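Local coordinates for protein ATP synthase subunit s, mitochondrial (Bos taurus, PDB 3E4G) that regulates the mitochondrial ATP synthase, being needed for its proton conduction and blocking a proton leak through an alternative exit pathway, at residues 64-69 against 88-93; 68-73 against 94-99; 76-81 against 104-109; 117-122 against 142-147. The protein carries 1 engineered substitution. All blocks are in the same frame, centred on the assembly; numbering follows the deposited sequence.

Contact 1: 64-69 against 88-93. With MG (magnesium ion), chain B.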
loop_
_atom_site.group_PDB
_atom_site.type_symbol
_atom_site.label_atom_id
_atom_site.label_comp_id
_atom_site.label_asym_id
_atom_site.label_seq_id
_atom_site.Cartn_x
_atom_site.Cartn_y
_atom_site.Cartn_z
ATOM N N GLN A 64 1.322 -2.321 11.056
ATOM C CA GLN A 64 0.337 -1.263 11.232
ATOM C C GLN A 64 0.395 -0.238 10.120
ATOM O O GLN A 64 -0.630 0.294 9.677
ATOM C CB GLN A 64 0.541 -0.545 12.615
ATOM C CG GLN A 64 -0.506 0.525 12.841
ATOM C CD GLN A 64 -0.512 1.003 14.322
ATOM O OE1 GLN A 64 0.540 1.003 14.958
ATOM N NE2 GLN A 64 -1.676 1.389 14.819
ATOM N N ALA A 65 1.621 0.144 9.705
ATOM C CA ALA A 65 1.818 1.212 8.735
ATOM C C ALA A 65 2.872 0.773 7.726
ATOM O O ALA A 65 3.839 0.097 8.047
ATOM C CB ALA A 65 2.254 2.504 9.441
ATOM N N ILE A 66 2.660 1.242 6.488
ATOM C CA ILE A 66 3.561 1.014 5.363
ATOM C C ILE A 66 3.914 2.348 4.774
ATOM O O ILE A 66 3.034 3.186 4.551
ATOM C CB ILE A 66 2.897 0.119 4.296
ATOM C CG1 ILE A 66 2.600 -1.266 4.908
ATOM C CG2 ILE A 66 3.761 0.035 3.029
ATOM C CD1 ILE A 66 1.671 -2.131 4.038
ATOM N N ASP A 67 5.215 2.567 4.494
ATOM C CA ASP A 67 5.674 3.783 3.843
ATOM C C ASP A 67 6.549 3.361 2.678
ATOM O O ASP A 67 7.719 2.974 2.891
ATOM C CB ASP A 67 6.440 4.694 4.811
ATOM C CG ASP A 67 6.940 5.935 4.170
ATOM O OD1 ASP A 67 6.827 6.073 2.927
ATOM O OD2 ASP A 67 7.424 6.801 4.960
ATOM N N ALA A 68 5.969 3.313 1.487
ATOM C CA ALA A 68 6.676 2.921 0.270
ATOM C C ALA A 68 7.019 4.178 -0.483
ATOM O O ALA A 68 6.178 4.722 -1.224
ATOM C CB ALA A 68 5.794 1.972 -0.553
ATOM N N THR A 69 8.237 4.675 -0.271
ATOM C CA THR A 69 8.745 5.865 -0.965
ATOM C C THR A 69 9.899 5.437 -1.827
ATOM O O THR A 69 10.820 4.771 -1.363
ATOM C CB THR A 69 9.160 6.944 0.078
ATOM O OG1 THR A 69 7.973 7.359 0.792
ATOM C CG2 THR A 69 9.764 8.181 -0.613
ATOM N N GLU A 88 -3.317 -0.304 8.921
ATOM C CA GLU A 88 -4.142 0.872 9.083
ATOM C C GLU A 88 -3.723 2.072 8.241
ATOM O O GLU A 88 -4.564 2.930 7.961
ATOM C CB GLU A 88 -4.167 1.304 10.580
ATOM C CG GLU A 88 -4.818 0.242 11.396
ATOM C CD GLU A 88 -4.855 0.490 12.851
ATOM O OE1 GLU A 88 -4.176 1.382 13.371
ATOM O OE2 GLU A 88 -5.454 -0.365 13.581
ATOM N N LYS A 89 -2.436 2.167 7.895
ATOM C CA LYS A 89 -1.863 3.317 7.200
ATOM C C LYS A 89 -1.009 2.820 6.050
ATOM O O LYS A 89 -0.132 1.969 6.248
ATOM C CB LYS A 89 -0.972 4.138 8.136
ATOM C CG LYS A 89 -1.682 4.793 9.308
ATOM C CD LYS A 89 -0.683 5.445 10.277
ATOM C CE LYS A 89 -1.297 6.383 11.221
ATOM N NZ LYS A 89 -0.388 6.870 12.289
ATOM N N ILE A 90 -1.236 3.390 4.845
ATOM C CA ILE A 90 -0.369 3.130 3.702
ATOM C C ILE A 90 -0.032 4.440 3.038
ATOM O O ILE A 90 -0.907 5.235 2.698
ATOM C CB ILE A 90 -1.039 2.194 2.660
ATOM C CG1 ILE A 90 -1.357 0.833 3.279
ATOM C CG2 ILE A 90 -0.127 2.044 1.415
ATOM C CD1 ILE A 90 -2.131 -0.093 2.334
ATOM N N ARG A 91 1.264 4.664 2.809
ATOM C CA ARG A 91 1.756 5.793 2.015
ATOM C C ARG A 91 2.490 5.204 0.806
ATOM O O ARG A 91 3.379 4.350 0.971
ATOM C CB ARG A 91 2.707 6.649 2.855
ATOM C CG ARG A 91 3.222 7.821 2.158
ATOM C CD ARG A 91 3.916 8.695 3.266
ATOM N NE ARG A 91 4.209 9.955 2.770
ATOM C CZ ARG A 91 5.487 10.166 2.223
ATOM N NH1 ARG A 91 6.327 9.168 2.207
ATOM N NH2 ARG A 91 5.838 11.380 1.885
ATOM N N LEU A 92 2.110 5.675 -0.358
ATOM C CA LEU A 92 2.754 5.326 -1.654
ATOM C C LEU A 92 3.279 6.670 -2.202
ATOM O O LEU A 92 2.461 7.546 -2.541
ATOM C CB LEU A 92 1.731 4.710 -2.627
ATOM C CG LEU A 92 1.003 3.486 -2.105
ATOM C CD1 LEU A 92 -0.076 3.024 -3.094
ATOM C CD2 LEU A 92 1.923 2.358 -1.706
ATOM N N CYS A 93 4.581 6.835 -2.255
ATOM C CA CYS A 93 5.188 8.107 -2.664
ATOM C C CYS A 93 6.301 7.804 -3.640
ATOM O O CYS A 93 7.221 7.039 -3.337
ATOM C CB CYS A 93 5.724 8.834 -1.406
ATOM S SG CYS A 93 6.555 10.375 -1.774
HETATM MG MG MG B . 12.136 3.882 0.328
HETATM O O HOH W 1 13.823 3.797 -1.538
HETATM O O HOH W 2 12.760 6.092 0.926
HETATM O O HOH W 3 13.839 2.913 1.729
#
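Two donors grip the carboxylate oxygen OD1 of D67. The hydroxyl of T69 gives its proton to the syn lone pair at 2.7 Å between OG1 and OD1, and R91 NH1 adds a salt bridge with OD1 of D67 at 3.2 Å, in the guanidinium plane but from above the carboxylate, the two planes standing 84° apart. CG of both D67 and R91 is anti to the backbone N, so the two chains run side by side on the face they share with T69 and C93, and C93 CB sits against one face of the guanidinium. At the other end O of Q64 takes both E88 N (2.9 Å) and K89 N, while NE2 of Q64 reaches OE1 of E88 at 2.9 Å in a nearly straight bond. Between these ends four backbone hydrogen bonds run, from I66 N to K89 O through to C93 N to A68 O. I66, A68, I90 and L92 line the buried face, where A68 CB meets L92 CD2 at 4.1 Å. Q64 and A65 form a classic beta bulge opposite R39. T69 O and G35 O bind the magnesium ion. The paired parallel strands, 1° apart in direction, form part of the inner sheet of a leucine-rich repeat domain, at the start and end of LRR 2.

Contact 2: 68-73 against 94-99. With MG (magnesium ion), chain B.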
loop_
_atom_site.group_PDB
_atom_site.type_symbol
_atom_site.label_atom_id
_atom_site.label_comp_id
_atom_site.label_asym_id
_atom_site.label_seq_id
_atom_site.Cartn_x
_atom_site.Cartn_y
_atom_site.Cartn_z
ATOM N N ALA A 68 5.969 3.313 1.487
ATOM C CA ALA A 68 6.676 2.921 0.270
ATOM C C ALA A 68 7.019 4.178 -0.483
ATOM O O ALA A 68 6.178 4.722 -1.224
ATOM C CB ALA A 68 5.794 1.972 -0.553
ATOM N N THR A 69 8.237 4.675 -0.271
ATOM C CA THR A 69 8.745 5.865 -0.965
ATOM C C THR A 69 9.899 5.437 -1.827
ATOM O O THR A 69 10.820 4.771 -1.363
ATOM C CB THR A 69 9.160 6.944 0.078
ATOM O OG1 THR A 69 7.973 7.359 0.792
ATOM C CG2 THR A 69 9.764 8.181 -0.613
ATOM N N ASP A 70 9.878 5.842 -3.106
ATOM C CA ASP A 70 10.968 5.482 -4.024
ATOM C C ASP A 70 11.140 3.961 -4.012
ATOM O O ASP A 70 12.238 3.428 -3.908
ATOM C CB ASP A 70 12.259 6.208 -3.669
ATOM C CG ASP A 70 12.226 7.669 -4.079
ATOM O OD1 ASP A 70 11.957 7.888 -5.284
ATOM O OD2 ASP A 70 12.542 8.558 -3.293
ATOM N N SER A 71 10.027 3.243 -4.184
ATOM C CA SER A 71 9.953 1.790 -4.073
ATOM C C SER A 71 9.598 1.185 -5.426
ATOM O O SER A 71 8.890 1.803 -6.238
ATOM C CB SER A 71 8.908 1.442 -3.036
ATOM O OG SER A 71 8.613 0.063 -2.969
ATOM N N CYS A 72 10.008 -0.069 -5.632
ATOM C CA CYS A 72 9.683 -0.807 -6.888
ATOM C C CYS A 72 8.527 -1.728 -6.748
ATOM O O CYS A 72 8.312 -2.575 -7.652
ATOM C CB CYS A 72 10.966 -1.553 -7.407
ATOM S SG CYS A 72 11.484 -2.902 -6.341
ATOM N N ILE A 73 7.688 -1.583 -5.723
ATOM C CA ILE A 73 6.504 -2.430 -5.612
ATOM C C ILE A 73 5.584 -2.189 -6.804
ATOM O O ILE A 73 5.417 -1.095 -7.339
ATOM C CB ILE A 73 5.776 -2.220 -4.281
ATOM C CG1 ILE A 73 5.308 -0.759 -4.092
ATOM C CG2 ILE A 73 6.623 -2.728 -3.127
ATOM C CD1 ILE A 73 4.578 -0.582 -2.716
ATOM N N LYS A 94 6.231 8.402 -4.837
ATOM C CA LYS A 94 7.300 8.207 -5.836
ATOM C C LYS A 94 7.495 6.690 -6.058
ATOM O O LYS A 94 8.606 6.161 -6.117
ATOM C CB LYS A 94 8.607 8.875 -5.401
ATOM C CG LYS A 94 8.500 10.372 -5.352
ATOM C CD LYS A 94 9.786 11.111 -4.868
ATOM C CE LYS A 94 9.987 11.010 -3.390
ATOM N NZ LYS A 94 10.992 12.077 -2.880
ATOM N N CYS A 95 6.341 5.997 -6.216
ATOM C CA CYS A 95 6.310 4.561 -6.595
ATOM C C CYS A 95 6.024 4.544 -8.080
ATOM O O CYS A 95 4.880 4.617 -8.531
ATOM C CB CYS A 95 5.303 3.773 -5.807
ATOM S SG CYS A 95 5.707 3.608 -4.064
ATOM N N HIS A 96 7.089 4.547 -8.889
ATOM C CA HIS A 96 6.952 4.799 -10.328
ATOM C C HIS A 96 6.303 3.676 -11.075
ATOM O O HIS A 96 5.871 3.882 -12.224
ATOM C CB HIS A 96 8.272 5.240 -10.881
ATOM C CG HIS A 96 8.811 6.501 -10.206
ATOM N ND1 HIS A 96 8.080 7.643 -10.035
ATOM C CD2 HIS A 96 9.976 6.674 -9.540
ATOM C CE1 HIS A 96 8.823 8.510 -9.366
ATOM N NE2 HIS A 96 9.989 7.956 -9.080
ATOM N N TYR A 97 6.204 2.486 -10.499
ATOM C CA TYR A 97 5.625 1.334 -11.178
ATOM C C TYR A 97 4.190 1.115 -10.810
ATOM O O TYR A 97 3.546 0.269 -11.471
ATOM C CB TYR A 97 6.433 0.095 -10.904
ATOM C CG TYR A 97 7.857 0.187 -11.320
ATOM C CD1 TYR A 97 8.219 -0.188 -12.540
ATOM C CD2 TYR A 97 8.843 0.454 -10.416
ATOM C CE1 TYR A 97 9.570 -0.095 -12.941
ATOM C CE2 TYR A 97 10.167 0.556 -10.738
ATOM C CZ TYR A 97 10.515 0.308 -11.990
ATOM O OH TYR A 97 11.838 0.332 -12.417
ATOM N N ILE A 98 3.663 1.757 -9.776
ATOM C CA ILE A 98 2.242 1.627 -9.332
ATOM C C ILE A 98 1.350 2.068 -10.480
ATOM O O ILE A 98 1.674 3.075 -11.168
ATOM C CB ILE A 98 2.005 2.414 -7.972
ATOM C CG1 ILE A 98 2.794 1.756 -6.870
ATOM C CG2 ILE A 98 0.485 2.641 -7.653
ATOM C CD1 ILE A 98 2.491 1.950 -5.423
ATOM N N GLU A 99 0.228 1.431 -10.637
ATOM C CA GLU A 99 -0.797 1.834 -11.599
ATOM C C GLU A 99 -2.197 1.649 -10.940
ATOM O O GLU A 99 -2.334 1.100 -9.836
ATOM C CB GLU A 99 -0.697 0.964 -12.875
ATOM C CG GLU A 99 0.587 0.956 -13.573
ATOM C CD GLU A 99 0.622 0.108 -14.777
ATOM O OE1 GLU A 99 -0.425 -0.429 -15.166
ATOM O OE2 GLU A 99 1.716 -0.082 -15.379
HETATM MG MG MG B . 12.136 3.882 0.328
HETATM O O HOH W 4 11.928 9.526 -7.452
HETATM O O HOH W 5 11.853 5.795 -7.176
HETATM O O HOH W 6 13.299 11.022 -3.856
HETATM O O HOH W 1 13.823 3.797 -1.538
HETATM O O HOH W 7 6.575 1.394 -7.779
HETATM O O HOH W 8 9.766 3.929 -7.862
HETATM O O HOH W 2 12.760 6.092 0.926
HETATM O O HOH W 3 13.839 2.913 1.729
#
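C95 SG is the bump at the centre of this contact. With SG anti to its own carbonyl carbon (chi1 -68°), the sulphur lies 3.1 Å from A68 O and fills the hollow bounded by A68 CB, S71 CB and I73 CG1. Deeper along the loops, I73 and I98 point the same way, and I73 CG1 meets I98 CD1 at 4.1 Å; the I73 CG1 branch takes the crowded position between N and the carbonyl carbon. On the outer side the ring of Y97 lies against C72, its CE2 being 4.0 Å from C72 CB. At the opposite end K94 runs alongside D70, bent at chi3 so that its CE rests 3.5 Å from D70 OD2 and also touches T69 CG2. The salt bridge from K94 NZ to D70 OD2 is long, 3.9 Å, and a water accepting from NZ and donating to OD2 spans it. An alanine in place of K94 would lose that charge pair and the aliphatic cover over T69 and D70, and would probably loosen the D70 carboxylate. Another water joins S71 O and I73 O to Y97 N, bonding the two loops where no clear direct hydrogen bond does. These loops leave the C-terminal ends of strands 63-69 and 89-93, the second leading into helix 100-107; helix 2-11 touches C72 and I73, and S71 OG bonds to C34 O beside the magnesium site.

Contact 3: 76-81 against 104-109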
loop_
_atom_site.group_PDB
_atom_site.type_symbol
_atom_site.label_atom_id
_atom_site.label_comp_id
_atom_site.label_asym_id
_atom_site.label_seq_id
_atom_site.Cartn_x
_atom_site.Cartn_y
_atom_site.Cartn_z
ATOM N N ILE A 76 1.312 -7.625 -8.853
ATOM C CA ILE A 76 1.099 -8.849 -8.105
ATOM C C ILE A 76 1.978 -8.859 -6.830
ATOM O O ILE A 76 1.727 -9.701 -5.953
ATOM C CB ILE A 76 1.077 -10.126 -8.943
ATOM C CG1 ILE A 76 2.445 -10.193 -9.526
ATOM C CG2 ILE A 76 -0.139 -10.166 -9.869
ATOM C CD1 ILE A 76 3.736 -9.512 -9.040
ATOM N N GLY A 77 2.949 -7.938 -6.622
ATOM C CA GLY A 77 3.580 -7.847 -5.303
ATOM C C GLY A 77 2.548 -7.609 -4.205
ATOM O O GLY A 77 2.713 -8.073 -3.082
ATOM N N PHE A 78 1.476 -6.894 -4.545
ATOM C CA PHE A 78 0.444 -6.613 -3.552
ATOM C C PHE A 78 -0.319 -7.835 -3.116
ATOM O O PHE A 78 -1.040 -7.747 -2.104
ATOM C CB PHE A 78 -0.486 -5.502 -4.054
ATOM C CG PHE A 78 0.178 -4.138 -4.126
ATOM C CD1 PHE A 78 0.446 -3.389 -2.983
ATOM C CD2 PHE A 78 0.593 -3.612 -5.315
ATOM C CE1 PHE A 78 1.077 -2.157 -3.053
ATOM C CE2 PHE A 78 1.253 -2.415 -5.395
ATOM C CZ PHE A 78 1.469 -1.654 -4.277
ATOM N N ASP A 79 -0.161 -8.977 -3.775
ATOM C CA ASP A 79 -0.710 -10.207 -3.244
ATOM C C ASP A 79 -0.103 -10.569 -1.881
ATOM O O ASP A 79 -0.715 -11.347 -1.113
ATOM C CB ASP A 79 -0.617 -11.338 -4.234
ATOM C CG ASP A 79 -1.593 -11.174 -5.438
ATOM O OD1 ASP A 79 -2.483 -10.309 -5.419
ATOM O OD2 ASP A 79 -1.413 -11.937 -6.376
ATOM N N HIS A 80 1.060 -10.018 -1.551
ATOM C CA HIS A 80 1.585 -10.202 -0.179
ATOM C C HIS A 80 0.655 -9.581 0.897
ATOM O O HIS A 80 0.819 -9.845 2.076
ATOM C CB HIS A 80 2.962 -9.529 0.000
ATOM C CG HIS A 80 4.099 -10.245 -0.684
ATOM N ND1 HIS A 80 4.528 -9.911 -1.955
ATOM C CD2 HIS A 80 4.915 -11.237 -0.276
ATOM C CE1 HIS A 80 5.571 -10.693 -2.238
ATOM N NE2 HIS A 80 5.816 -11.511 -1.256
ATOM N N MET A 81 -0.219 -8.712 0.473
ATOM C CA MET A 81 -1.148 -7.946 1.390
ATOM C C MET A 81 -2.297 -8.907 1.845
ATOM O O MET A 81 -3.022 -8.539 2.763
ATOM C CB MET A 81 -1.749 -6.708 0.701
ATOM C CG MET A 81 -0.674 -5.663 0.285
ATOM S SD MET A 81 0.318 -4.912 1.634
ATOM C CE MET A 81 -0.940 -4.089 2.529
ATOM N N GLU A 104 -6.678 -1.037 -7.524
ATOM C CA GLU A 104 -7.826 -1.917 -7.662
ATOM C C GLU A 104 -7.562 -3.201 -6.860
ATOM O O GLU A 104 -8.451 -3.647 -6.074
ATOM C CB GLU A 104 -8.115 -2.210 -9.116
ATOM C CG GLU A 104 -8.644 -1.020 -9.848
ATOM C CD GLU A 104 -8.582 -1.090 -11.352
ATOM O OE1 GLU A 104 -7.975 -2.013 -11.900
ATOM O OE2 GLU A 104 -9.125 -0.185 -11.977
ATOM N N ARG A 105 -6.415 -3.845 -7.050
ATOM C CA ARG A 105 -6.100 -5.058 -6.336
ATOM C C ARG A 105 -6.174 -4.867 -4.814
ATOM O O ARG A 105 -6.750 -5.660 -4.068
ATOM C CB ARG A 105 -4.691 -5.561 -6.767
ATOM C CG ARG A 105 -4.166 -6.889 -6.202
ATOM C CD ARG A 105 -2.786 -7.274 -6.767
ATOM N NE ARG A 105 -2.856 -7.569 -8.176
ATOM C CZ ARG A 105 -3.438 -8.682 -8.732
ATOM N NH1 ARG A 105 -3.729 -9.733 -7.968
ATOM N NH2 ARG A 105 -3.654 -8.729 -9.995
ATOM N N LEU A 106 -5.577 -3.759 -4.358
ATOM C CA LEU A 106 -5.634 -3.431 -2.890
ATOM C C LEU A 106 -7.078 -3.268 -2.421
ATOM O O LEU A 106 -7.472 -3.743 -1.343
ATOM C CB LEU A 106 -4.901 -2.154 -2.635
ATOM C CG LEU A 106 -3.344 -2.255 -2.633
ATOM C CD1 LEU A 106 -2.765 -0.841 -2.636
ATOM C CD2 LEU A 106 -2.850 -2.997 -1.451
ATOM N N SER A 107 -7.870 -2.538 -3.205
ATOM C CA SER A 107 -9.242 -2.164 -2.791
ATOM C C SER A 107 -10.107 -3.393 -2.617
ATOM O O SER A 107 -11.121 -3.310 -1.897
ATOM C CB SER A 107 -9.870 -1.226 -3.783
ATOM O OG SER A 107 -10.240 -1.883 -4.998
ATOM N N GLN A 108 -9.803 -4.482 -3.318
ATOM C CA GLN A 108 -10.585 -5.721 -3.292
ATOM C C GLN A 108 -10.246 -6.685 -2.185
ATOM O O GLN A 108 -10.893 -7.713 -2.017
ATOM C CB GLN A 108 -10.450 -6.427 -4.686
ATOM C CG GLN A 108 -11.176 -5.623 -5.759
ATOM C CD GLN A 108 -12.584 -5.642 -5.576
ATOM O OE1 GLN A 108 -13.310 -4.596 -5.795
ATOM N NE2 GLN A 108 -13.186 -6.761 -5.258
ATOM N N LEU A 109 -9.192 -6.358 -1.397
ATOM C CA LEU A 109 -8.789 -7.232 -0.299
ATOM C C LEU A 109 -9.681 -6.897 0.901
ATOM O O LEU A 109 -9.557 -5.810 1.496
ATOM C CB LEU A 109 -7.315 -7.005 0.022
ATOM C CG LEU A 109 -6.368 -7.580 -1.055
ATOM C CD1 LEU A 109 -4.950 -7.195 -0.695
ATOM C CD2 LEU A 109 -6.569 -9.138 -1.177
HETATM O O HOH W 9 -3.389 -12.858 -7.956
#
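This contact belongs to the convex side of the leucine-rich repeat fold, where a 3-10 segment of LRR 2 lies against helix 100-107 of LRR 3 and the turn that follows it. R105 reaches over from that helix, CG anti to its backbone N (chi1 -176°) and the chain bent at chi3, which brings its guanidinium to D79. NH1 of R105 donates to the syn lone pair of D79 OD1 at 2.9 Å, a salt bridge in which the two side chains cross at about a right angle and their flat groups are turned 67° apart. A water donates to D79 OD2 and bonds weakly to the same NH1. I76 CG2 sits over the centre of one guanidinium face, 3.8 Å from R105 CZ. A leucine in place of R105 would remove the guanidinium, its bond to D79 and the flat surface under I76 CG2, and would probably leave the D79 carboxylate less firmly held. Beneath this polar rim the contact is apolar: L106 CD2 comes to F78 CD1 at 3.7 Å and to M81 CG at 3.9 Å, wedged between the two. M81 CB meets L109 CD1 at 3.5 Å. The F78 ring is also packed edge-to-face with W30 of helix 23-33, a helix that touches M81 too, while L112 of helix 110-115 reaches M81 and L106 and M81 O accepts from N111.

Contact 4: 117-122 against 142-147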
loop_
_atom_site.group_PDB
_atom_site.type_symbol
_atom_site.label_atom_id
_atom_site.label_comp_id
_atom_site.label_asym_id
_atom_site.label_seq_id
_atom_site.Cartn_x
_atom_site.Cartn_y
_atom_site.Cartn_z
ATOM N N LEU A 117 -7.424 2.804 7.597
ATOM C CA LEU A 117 -7.838 4.112 8.138
ATOM C C LEU A 117 -7.280 5.312 7.361
ATOM O O LEU A 117 -7.930 6.350 7.323
ATOM C CB LEU A 117 -7.436 4.253 9.622
ATOM C CG LEU A 117 -7.929 3.125 10.530
ATOM C CD1 LEU A 117 -7.416 3.368 11.955
ATOM C CD2 LEU A 117 -9.484 3.078 10.512
ATOM N N GLU A 118 -6.060 5.180 6.840
ATOM C CA GLU A 118 -5.350 6.336 6.287
ATOM C C GLU A 118 -4.573 5.888 5.041
ATOM O O GLU A 118 -3.844 4.894 5.099
ATOM C CB GLU A 118 -4.352 6.863 7.322
ATOM C CG GLU A 118 -3.242 7.789 6.832
ATOM C CD GLU A 118 -2.292 8.238 7.893
ATOM O OE1 GLU A 118 -2.822 8.721 8.945
ATOM O OE2 GLU A 118 -1.082 8.101 7.646
ATOM N N MET A 119 -4.695 6.664 3.971
ATOM C CA MET A 119 -3.825 6.403 2.816
ATOM C C MET A 119 -3.377 7.700 2.209
ATOM O O MET A 119 -4.068 8.715 2.242
ATOM C CB MET A 119 -4.571 5.530 1.807
ATOM C CG MET A 119 -3.757 5.030 0.724
ATOM S SD MET A 119 -4.665 3.737 -0.173
ATOM C CE MET A 119 -3.318 3.197 -1.193
ATOM N N GLU A 120 -2.175 7.617 1.656
ATOM C CA GLU A 120 -1.515 8.791 1.048
ATOM C C GLU A 120 -0.918 8.302 -0.292
ATOM O O GLU A 120 -0.229 7.272 -0.286
ATOM C CB GLU A 120 -0.398 9.300 1.933
ATOM C CG GLU A 120 -0.901 9.650 3.379
ATOM C CD GLU A 120 0.280 10.070 4.201
ATOM O OE1 GLU A 120 1.145 9.263 4.539
ATOM O OE2 GLU A 120 0.482 11.304 4.373
ATOM N N ILE A 121 -1.182 9.033 -1.351
ATOM C CA ILE A 121 -0.652 8.676 -2.694
ATOM C C ILE A 121 -0.077 9.947 -3.274
ATOM O O ILE A 121 -0.824 10.915 -3.516
ATOM C CB ILE A 121 -1.749 8.063 -3.589
ATOM C CG1 ILE A 121 -2.433 6.883 -2.900
ATOM C CG2 ILE A 121 -1.103 7.612 -4.911
ATOM C CD1 ILE A 121 -3.622 6.339 -3.677
ATOM N N ILE A 122 1.232 9.946 -3.460
ATOM C CA ILE A 122 1.999 11.182 -3.753
ATOM C C ILE A 122 2.941 10.872 -4.889
ATOM O O ILE A 122 3.783 9.974 -4.794
ATOM C CB ILE A 122 2.812 11.607 -2.512
ATOM C CG1 ILE A 122 1.880 11.811 -1.285
ATOM C CG2 ILE A 122 3.605 12.896 -2.844
ATOM C CD1 ILE A 122 2.577 11.672 0.011
ATOM N N LYS A 142 -10.511 7.204 7.015
ATOM C CA LYS A 142 -10.712 8.516 7.648
ATOM C C LYS A 142 -9.862 9.595 7.036
ATOM O O LYS A 142 -10.193 10.794 7.239
ATOM C CB LYS A 142 -10.458 8.426 9.133
ATOM C CG LYS A 142 -11.418 7.476 9.890
ATOM C CD LYS A 142 -12.934 8.040 9.677
ATOM C CE LYS A 142 -13.064 9.424 10.270
ATOM N NZ LYS A 142 -14.507 9.671 10.565
ATOM N N TYR A 143 -8.769 9.269 6.402
ATOM C CA TYR A 143 -7.852 10.275 5.831
ATOM C C TYR A 143 -7.355 9.768 4.483
ATOM O O TYR A 143 -6.864 8.616 4.424
ATOM C CB TYR A 143 -6.650 10.490 6.808
ATOM C CG TYR A 143 -5.670 11.522 6.349
ATOM C CD1 TYR A 143 -5.994 12.854 6.379
ATOM C CD2 TYR A 143 -4.425 11.152 5.890
ATOM C CE1 TYR A 143 -5.048 13.803 5.997
ATOM C CE2 TYR A 143 -3.470 12.123 5.548
ATOM C CZ TYR A 143 -3.808 13.436 5.602
ATOM O OH TYR A 143 -2.850 14.421 5.305
ATOM N N LEU A 144 -7.427 10.614 3.480
ATOM C CA LEU A 144 -6.877 10.293 2.138
ATOM C C LEU A 144 -6.199 11.562 1.664
ATOM O O LEU A 144 -6.865 12.591 1.504
ATOM C CB LEU A 144 -7.977 9.867 1.153
ATOM C CG LEU A 144 -7.514 9.507 -0.253
ATOM C CD1 LEU A 144 -6.516 8.392 -0.264
ATOM C CD2 LEU A 144 -8.730 9.142 -1.147
ATOM N N PHE A 145 -4.924 11.453 1.390
ATOM C CA PHE A 145 -4.104 12.576 0.907
ATOM C C PHE A 145 -3.594 12.190 -0.484
ATOM O O PHE A 145 -2.914 11.163 -0.635
ATOM C CB PHE A 145 -2.928 12.796 1.858
ATOM C CG PHE A 145 -1.896 13.789 1.426
ATOM C CD1 PHE A 145 -2.238 14.949 0.758
ATOM C CD2 PHE A 145 -0.562 13.523 1.668
ATOM C CE1 PHE A 145 -1.211 15.864 0.400
ATOM C CE2 PHE A 145 0.447 14.419 1.318
ATOM C CZ PHE A 145 0.086 15.585 0.676
ATOM N N LEU A 146 -3.923 13.020 -1.463
ATOM C CA LEU A 146 -3.500 12.828 -2.876
ATOM C C LEU A 146 -2.667 14.031 -3.283
ATOM O O LEU A 146 -3.139 15.168 -3.112
ATOM C CB LEU A 146 -4.725 12.723 -3.788
ATOM C CG LEU A 146 -5.732 11.647 -3.384
ATOM C CD1 LEU A 146 -6.920 11.607 -4.400
ATOM C CD2 LEU A 146 -5.091 10.282 -3.278
ATOM N N SER A 147 -1.504 13.809 -3.858
ATOM C CA SER A 147 -0.626 14.906 -4.198
ATOM C C SER A 147 0.159 14.590 -5.474
ATOM O O SER A 147 0.708 13.482 -5.610
ATOM C CB SER A 147 0.378 15.107 -3.094
ATOM O OG SER A 147 1.353 16.070 -3.481
#
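The carbonyl of L117 is the most heavily used acceptor between these strands: K142 N donates to L117 O at 2.7 Å from above the carbonyl plane, and Y143 N adds a longer bond at 3.2 Å within it. From there the backbone bonds alternate along the pair, M119 N to Y143 O, F145 N to M119 O, I121 N to F145 O and S147 N to I121 O; the I121 bond, 2.8 Å from N to O of F145, lies nearly along the C=O axis. The strands run parallel, with axes 4.8 Å apart, and CA-H...O contacts fill in between the stronger bonds. On one face E118, E120 and I122 stand beside Y143, F145 and S147. CG of E118 and CG of Y143 are each anti to their backbone N, so the two chains lie side by side, and E118 CG comes to the ring edge of Y143, 3.7 Å from CD2. The carboxylate of E120 turns to the edge of the F145 ring, where OE2 is 3.7 Å from CD2 of F145. Beyond it I122 CD1 packs on the same ring, 3.7 Å from F145 CE2. The other face is buried: M119 CB meets L144 CD1, and I121 CB meets L146 CD2 at 4.0 Å, with I132 of helix 129-134 touching both I121 and L146. Thus the beta-alpha-beta unit has two unlike faces, with hydrocarbon turned to the helix side and acids and aromatics on the other, where the polarised ring-edge C-H of F145 is likely to suit the negative charge of E120.

All four contacts lie in one leucine-rich repeat domain; contacts 2 and 3 join LRR 2 to LRR 3, contact 1 lies almost wholly within LRR 2 and contact 4 within LRR 4. Contacts 1 and 4 share a sheet, centres 9 Å apart, and backbone bonds between strands 89-93 and 118-122, such as L92 N to E120 O, make them continuous. Contact 2 continues strands 63-69 and 89-93 into their loops; it and contact 1 touch the magnesium ion. Contact 3 lies on the helical side, its centre 14 Å from contacts 1 and 2 and about 17 Å from contact 4. Along the chain its segments alternate with those of contacts 1 and 2, interlocking this part of the domain, and contact 4 follows all three.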